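Local coordinates for protein putative short-chain dehydrogenase/reductase (Burkholderia xenovorans, PDB 5IZ4) that binds ADP in a Rossmann-type nucleotide site and is probably an NAD(P)-dependent oxidoreductase, possibly one that reduces 3-oxoacyl-[acyl-carrier-protein] substrates, at residues R123-R126 with V127-G131; A175-G178 with A179-T182; C81-A84 with V85-A89. All coordinates share one frame; numbering follows the deposited sequence.

Contact 1 of 3, residues R123-R126 with V127-G131. With ADP (adenosine-5'-diphosphate), chain B.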
# COMPACT_ATOMS: atom_id res chain seq x y z
N ARG A 123 15.66 -19.02 13.09
CA ARG A 123 15.83 -18.53 14.46
C ARG A 123 15.02 -17.26 14.67
O ARG A 123 14.35 -17.10 15.70
CB ARG A 123 17.31 -18.27 14.75
CG ARG A 123 17.61 -17.95 16.22
CD ARG A 123 19.03 -17.43 16.40
NE ARG A 123 19.16 -16.09 15.82
CZ ARG A 123 18.81 -14.97 16.45
NH1 ARG A 123 18.32 -15.02 17.69
NH2 ARG A 123 18.95 -13.79 15.84
N VAL A 124 15.06 -16.36 13.70
CA VAL A 124 14.34 -15.10 13.81
C VAL A 124 12.84 -15.32 13.66
O VAL A 124 12.03 -14.70 14.38
CB VAL A 124 14.88 -14.12 12.74
CG1 VAL A 124 14.06 -12.87 12.70
CG2 VAL A 124 16.35 -13.80 13.02
N TYR A 125 12.45 -16.19 12.73
CA TYR A 125 11.03 -16.43 12.48
C TYR A 125 10.38 -17.10 13.69
O TYR A 125 9.20 -16.86 13.97
CB TYR A 125 10.88 -17.31 11.25
CG TYR A 125 9.52 -17.33 10.59
CD1 TYR A 125 8.74 -18.48 10.60
CD2 TYR A 125 9.04 -16.22 9.90
CE1 TYR A 125 7.50 -18.52 9.95
CE2 TYR A 125 7.83 -16.25 9.26
CZ TYR A 125 7.05 -17.39 9.29
OH TYR A 125 5.82 -17.42 8.62
N ARG A 126 11.15 -17.92 14.40
CA ARG A 126 10.60 -18.65 15.53
C ARG A 126 10.12 -17.70 16.62
O ARG A 126 9.08 -17.93 17.23
CB ARG A 126 11.67 -19.62 16.05
CG ARG A 126 11.52 -20.09 17.48
CD ARG A 126 10.46 -21.17 17.65
NE ARG A 126 10.53 -22.28 16.69
CZ ARG A 126 9.66 -23.28 16.69
NH1 ARG A 126 8.70 -23.30 17.61
NH2 ARG A 126 9.73 -24.25 15.79
N VAL A 127 10.86 -16.61 16.86
CA VAL A 127 10.44 -15.64 17.87
C VAL A 127 9.46 -14.65 17.28
O VAL A 127 8.40 -14.36 17.87
CB VAL A 127 11.65 -14.90 18.47
CG1 VAL A 127 11.19 -13.99 19.60
CG2 VAL A 127 12.74 -15.88 18.93
N ASN A 128 9.79 -14.09 16.12
CA ASN A 128 9.08 -12.91 15.66
C ASN A 128 7.71 -13.25 15.09
O ASN A 128 6.79 -12.44 15.19
CB ASN A 128 9.91 -12.17 14.60
CG ASN A 128 11.19 -11.60 15.17
OD1 ASN A 128 11.48 -11.75 16.36
ND2 ASN A 128 11.96 -10.93 14.32
N LEU A 129 7.56 -14.44 14.52
CA LEU A 129 6.31 -14.80 13.87
C LEU A 129 5.62 -15.96 14.57
O LEU A 129 4.49 -15.80 15.03
CB LEU A 129 6.54 -15.11 12.37
CG LEU A 129 5.31 -15.27 11.47
CD1 LEU A 129 4.57 -16.60 11.71
CD2 LEU A 129 4.37 -14.08 11.63
N ILE A 130 6.27 -17.12 14.65
CA ILE A 130 5.65 -18.27 15.30
C ILE A 130 5.36 -17.94 16.76
O ILE A 130 4.26 -18.18 17.27
CB ILE A 130 6.53 -19.52 15.17
CG1 ILE A 130 6.66 -19.90 13.69
CG2 ILE A 130 5.92 -20.65 16.01
CD1 ILE A 130 7.59 -21.05 13.40
N GLY A 131 6.35 -17.37 17.46
CA GLY A 131 6.16 -17.05 18.87
C GLY A 131 5.06 -16.03 19.08
O GLY A 131 4.28 -16.13 20.03
PB ADP B . 12.86 -3.37 21.14
O1B ADP B . 12.04 -4.64 20.71
O2B ADP B . 12.42 -2.67 22.45
O3B ADP B . 13.32 -2.41 19.99
PA ADP B . 14.55 -5.33 22.75
O1A ADP B . 15.60 -6.46 22.21
O2A ADP B . 14.98 -4.78 24.14
O3A ADP B . 14.38 -4.30 21.56
O5' ADP B . 13.23 -6.30 22.90
C5' ADP B . 13.26 -7.70 22.57
C4' ADP B . 12.80 -8.41 23.85
O4' ADP B . 12.31 -9.78 23.53
C3' ADP B . 13.92 -8.61 24.90
O3' ADP B . 13.43 -8.52 26.20
C2' ADP B . 14.33 -10.08 24.59
O2' ADP B . 14.95 -10.58 25.77
C1' ADP B . 12.97 -10.71 24.36
N9 ADP B . 13.08 -12.01 23.68
C8 ADP B . 14.01 -12.44 22.73
N7 ADP B . 13.78 -13.68 22.37
C5 ADP B . 12.67 -14.09 23.10
C6 ADP B . 11.98 -15.28 23.15
N6 ADP B . 12.36 -16.33 22.38
N1 ADP B . 10.92 -15.38 23.97
C2 ADP B . 10.58 -14.33 24.72
N3 ADP B . 11.19 -13.16 24.74
C4 ADP B . 12.24 -13.06 23.91

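Contact 2 of 3, residues A175-G178 with A179-T182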
# COMPACT_ATOMS: atom_id res chain seq x y z
N ALA A 175 12.08 -10.20 6.49
CA ALA A 175 11.11 -11.20 6.07
C ALA A 175 10.16 -11.56 7.21
O ALA A 175 8.94 -11.67 7.01
CB ALA A 175 11.82 -12.46 5.56
N SER A 176 10.71 -11.75 8.42
CA SER A 176 9.86 -12.16 9.53
C SER A 176 8.84 -11.08 9.86
O SER A 176 7.72 -11.39 10.26
CB SER A 176 10.71 -12.51 10.77
OG SER A 176 11.21 -11.33 11.39
N LYS A 177 9.20 -9.81 9.63
CA LYS A 177 8.28 -8.72 9.96
C LYS A 177 7.25 -8.51 8.85
O LYS A 177 6.11 -8.10 9.13
CB LYS A 177 9.08 -7.45 10.24
CG LYS A 177 9.96 -7.55 11.48
CD LYS A 177 9.16 -7.80 12.76
CE LYS A 177 10.04 -7.58 13.99
NZ LYS A 177 9.27 -7.69 15.29
N GLY A 178 7.61 -8.81 7.60
CA GLY A 178 6.59 -8.87 6.57
C GLY A 178 5.54 -9.93 6.88
O GLY A 178 4.34 -9.72 6.67
N ALA A 179 5.98 -11.07 7.41
CA ALA A 179 5.04 -12.10 7.82
C ALA A 179 4.17 -11.62 8.98
O ALA A 179 2.97 -11.91 9.02
CB ALA A 179 5.80 -13.37 8.22
N VAL A 180 4.76 -10.88 9.93
CA VAL A 180 3.97 -10.34 11.04
C VAL A 180 2.87 -9.42 10.50
O VAL A 180 1.72 -9.47 10.95
CB VAL A 180 4.87 -9.61 12.05
CG1 VAL A 180 4.01 -8.82 13.05
CG2 VAL A 180 5.76 -10.62 12.80
N ASN A 181 3.22 -8.58 9.52
CA ASN A 181 2.23 -7.67 8.95
C ASN A 181 1.05 -8.44 8.35
O ASN A 181 -0.11 -8.11 8.60
CB ASN A 181 2.89 -6.78 7.91
CG ASN A 181 3.92 -5.85 8.52
OD1 ASN A 181 3.97 -5.69 9.74
ND2 ASN A 181 4.73 -5.20 7.68
N THR A 182 1.34 -9.48 7.55
CA THR A 182 0.27 -10.26 6.96
C THR A 182 -0.50 -11.05 8.01
O THR A 182 -1.73 -11.17 7.93
CB THR A 182 0.84 -11.22 5.91
OG1 THR A 182 1.52 -10.46 4.90
CG2 THR A 182 -0.26 -12.05 5.27

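Contact 3 of 3, residues C81-A84 with V85-A89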
# COMPACT_ATOMS: atom_id res chain seq x y z
N CYS A 81 3.97 -20.29 26.21
CA CYS A 81 2.89 -19.34 26.00
C CYS A 81 1.65 -19.75 26.78
O CYS A 81 1.02 -18.92 27.45
CB CYS A 81 2.56 -19.21 24.51
SG CYS A 81 3.90 -18.60 23.48
N ARG A 82 1.30 -21.04 26.73
CA ARG A 82 0.13 -21.52 27.47
C ARG A 82 0.31 -21.37 28.97
O ARG A 82 -0.62 -20.96 29.67
CB ARG A 82 -0.14 -22.99 27.13
CG ARG A 82 -0.28 -23.28 25.64
CD ARG A 82 -1.60 -22.78 25.10
NE ARG A 82 -1.86 -23.34 23.77
CZ ARG A 82 -2.96 -23.12 23.06
NH1 ARG A 82 -3.93 -22.36 23.56
NH2 ARG A 82 -3.10 -23.67 21.87
N HIS A 83 1.49 -21.74 29.49
CA HIS A 83 1.74 -21.60 30.92
C HIS A 83 1.64 -20.14 31.35
O HIS A 83 1.09 -19.83 32.42
CB HIS A 83 3.11 -22.16 31.28
CG HIS A 83 3.41 -22.14 32.75
ND1 HIS A 83 3.91 -21.02 33.38
CD2 HIS A 83 3.27 -23.09 33.70
CE1 HIS A 83 4.08 -21.29 34.67
NE2 HIS A 83 3.69 -22.54 34.88
N ALA A 84 2.16 -19.23 30.53
CA ALA A 84 2.11 -17.80 30.86
C ALA A 84 0.67 -17.32 30.99
O ALA A 84 0.32 -16.63 31.95
CB ALA A 84 2.87 -17.00 29.81
N VAL A 85 -0.17 -17.69 30.03
CA VAL A 85 -1.57 -17.29 30.09
C VAL A 85 -2.26 -17.94 31.28
O VAL A 85 -3.10 -17.32 31.94
CB VAL A 85 -2.28 -17.60 28.76
CG1 VAL A 85 -3.78 -17.49 28.90
CG2 VAL A 85 -1.77 -16.66 27.67
N ASP A 86 -1.90 -19.19 31.60
CA ASP A 86 -2.46 -19.84 32.79
C ASP A 86 -2.12 -19.06 34.05
O ASP A 86 -2.95 -18.94 34.95
CB ASP A 86 -1.95 -21.27 32.91
CG ASP A 86 -2.63 -22.22 31.95
OD1 ASP A 86 -3.66 -21.83 31.37
OD2 ASP A 86 -2.13 -23.36 31.80
N MET A 87 -0.88 -18.55 34.14
CA MET A 87 -0.49 -17.78 35.32
C MET A 87 -1.30 -16.50 35.43
O MET A 87 -1.75 -16.14 36.53
CB MET A 87 1.01 -17.47 35.27
CG MET A 87 1.55 -16.70 36.47
SD MET A 87 3.31 -16.28 36.35
CE MET A 87 4.00 -17.88 35.95
N VAL A 88 -1.51 -15.81 34.31
CA VAL A 88 -2.31 -14.59 34.30
C VAL A 88 -3.77 -14.91 34.63
O VAL A 88 -4.41 -14.19 35.40
CB VAL A 88 -2.18 -13.90 32.93
CG1 VAL A 88 -3.06 -12.64 32.87
CG2 VAL A 88 -0.72 -13.58 32.65
N ALA A 89 -4.30 -15.99 34.05
CA ALA A 89 -5.68 -16.37 34.33
C ALA A 89 -5.88 -16.66 35.81
O ALA A 89 -6.89 -16.25 36.40
CB ALA A 89 -6.07 -17.60 33.50
O HOH W 1 -3.20 -21.39 28.61

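Contact 1 of 3, residues R123-R126 with V127-G131
Leu129 lies alongside Tyr125 one turn earlier in the helix, the two side chains pointing the same way, and this pair packs closely. The leucine CB sits over a face of the phenol ring in a CH-pi contact, 3.8 Å from the Tyr125 centroid and 19° off the ring normal, displaced toward the rim. Farther out, Leu129 CG reaches Tyr125 CE2 at 3.5 Å, and Leu129 CD1 comes within 3.4 Å of Tyr125 OH. The ring is delivered there because Tyr125 CG stands anti to the backbone N (chi1 -162°). The Ile130 side chain crosses that of Tyr125 at about a right angle, bringing its CD1 obliquely to Tyr125 CD1 at 4.0 Å.

The backbone beneath illustrates how a long helix can widen locally. Tyr125 O accepts two bonds, an ordinary i+4 bond from Leu129 N and an i+5 bond from Ile130 N, both 3.0 Å. The second of these, together with the i+5 bond from Gly131 N to Arg126 O at 2.8 Å, marks the wider pi-type turn at 127-131. Helix 118-146 is one of the two long helices that, in short-chain dehydrogenases, commonly pack against their counterparts in a neighbouring subunit; here Tyr125 stacks on Tyr125 of the second subunit.

Looser contact is found around partly exposed Arg126. Its chain bends at both middle torsions, yet the guanidinium meets Ile130 only through NH1, 4.2 Å from CG2, which lies over one face of the group. The charged end turns instead to Gly76 O and to Asp118 and Glu122 of the second subunit. On the nucleotide side, Asn128 is held by Thr104 and Ser176, while Val127 packs its methyls against the adenine, CG2 lying 3.5 Å from ADP N6.

Contact 2 of 3, residues A175-G178 with A179-T182
Asn181 folds its amide back against the carbonyl of Lys177, the residue one helical turn before it. Its CB lies 3.5 Å from Gly178 O. With CG beside the backbone N (chi1 -65°), the next atom swings back toward Lys177, and Asn181 CG comes within 3.2 Å of Lys177 O. At the tip, Asn181 OD1 is 3.3 Å from Lys177 O; these are two acceptors, and no bond joins them. The other branch, Asn181 ND2, lies 3.5 Å from Lys177 O. Ser159 OG is hydrogen-bonded to Asn181 OD1 and has only a weak bond to Lys177 O, which also accepts the regular helical bond from Asn181 N at 3.0 Å.

Helix 171-191 carries the Tyr-x-x-x-Lys signature of the short-chain dehydrogenase family, and Lys177 occupies its lysine position, four residues after Tyr173. Its NZ is tied to Val158 O, and the side chain comes to about 7 Å of the bound ADP at the nearest atoms.

Around the remaining turn the packing involves small groups. Val180 sets CG2 3.3 Å from Ser176 O, a carbonyl that also takes the bond from Val180 N. Thr182 OG1 passes 3.4 Å from Gly178 O but is hydrogen-bonded to Gly163 O of the second subunit. Ala175 and Ala179 pack on Tyr125 and Ala175 of the second subunit, and Thr182 on its Gly178.

Contact 3 of 3, residues C81-A84 with V85-A89
Arg82 O and the carboxylate of Asp86, one turn later, are joined by a single water. It donates to both, at 2.8 Å from Arg82 O and 2.8 Å from Asp86 OD1, and so bridges two acceptors that could not bond each other. The aspartate is brought within range by its first torsion (chi1 -77°), which holds CG beside the backbone N and leaves it 3.3 Å from Arg82 O.

The same carbonyl receives the helical bond from Asp86 N at 2.9 Å, so it is gripped by the chain and by the solvent together. Two valines turn a methyl back over the carbonyl of the preceding turn: Val88 CG2 lies 3.3 Å from Ala84 O, and Val85 CG2 is 3.6 Å from Cys81 O. His83 and Met87 meet on the exposed side too, but both have a second conformer and their contact is doubtful.

Outward from this turn, helix 78-92 shows the amphipathic build of a Rossmann-fold helix. Val88 leans on Val16 and Val18 of the first strand, Ala84 on Phe71 of strand 68-72, and Val85 on Ala138 of helix 118-146. With Asp86 and His83 on its exposed side, the helix carries a carbonyl that is both a backbone and a water acceptor; the negative charge of Asp86 probably orients the bridging water so that it gives its protons to both acceptors.

From the N terminus the order is contact 3, contact 1, contact 2. All three are turns within single helices, so none closes a long loop; they run in series and neither nest nor cross. Contact 3 lies on helix 78-92, which follows strand 68-72, contact 1 on helix 118-146 and contact 2 on helix 171-191. Contacts 1 and 2 touch directly, for instance where Asn128 O meets Val180 CG2 at 3.2 Å, and both reach the second subunit, joining the nucleotide site to the interface. Contact 3 meets contact 1 more loosely, Gly131 O lying 4.3 Å from Cys81 SG, and stays about 13 Å from contact 2 at the nearest atoms.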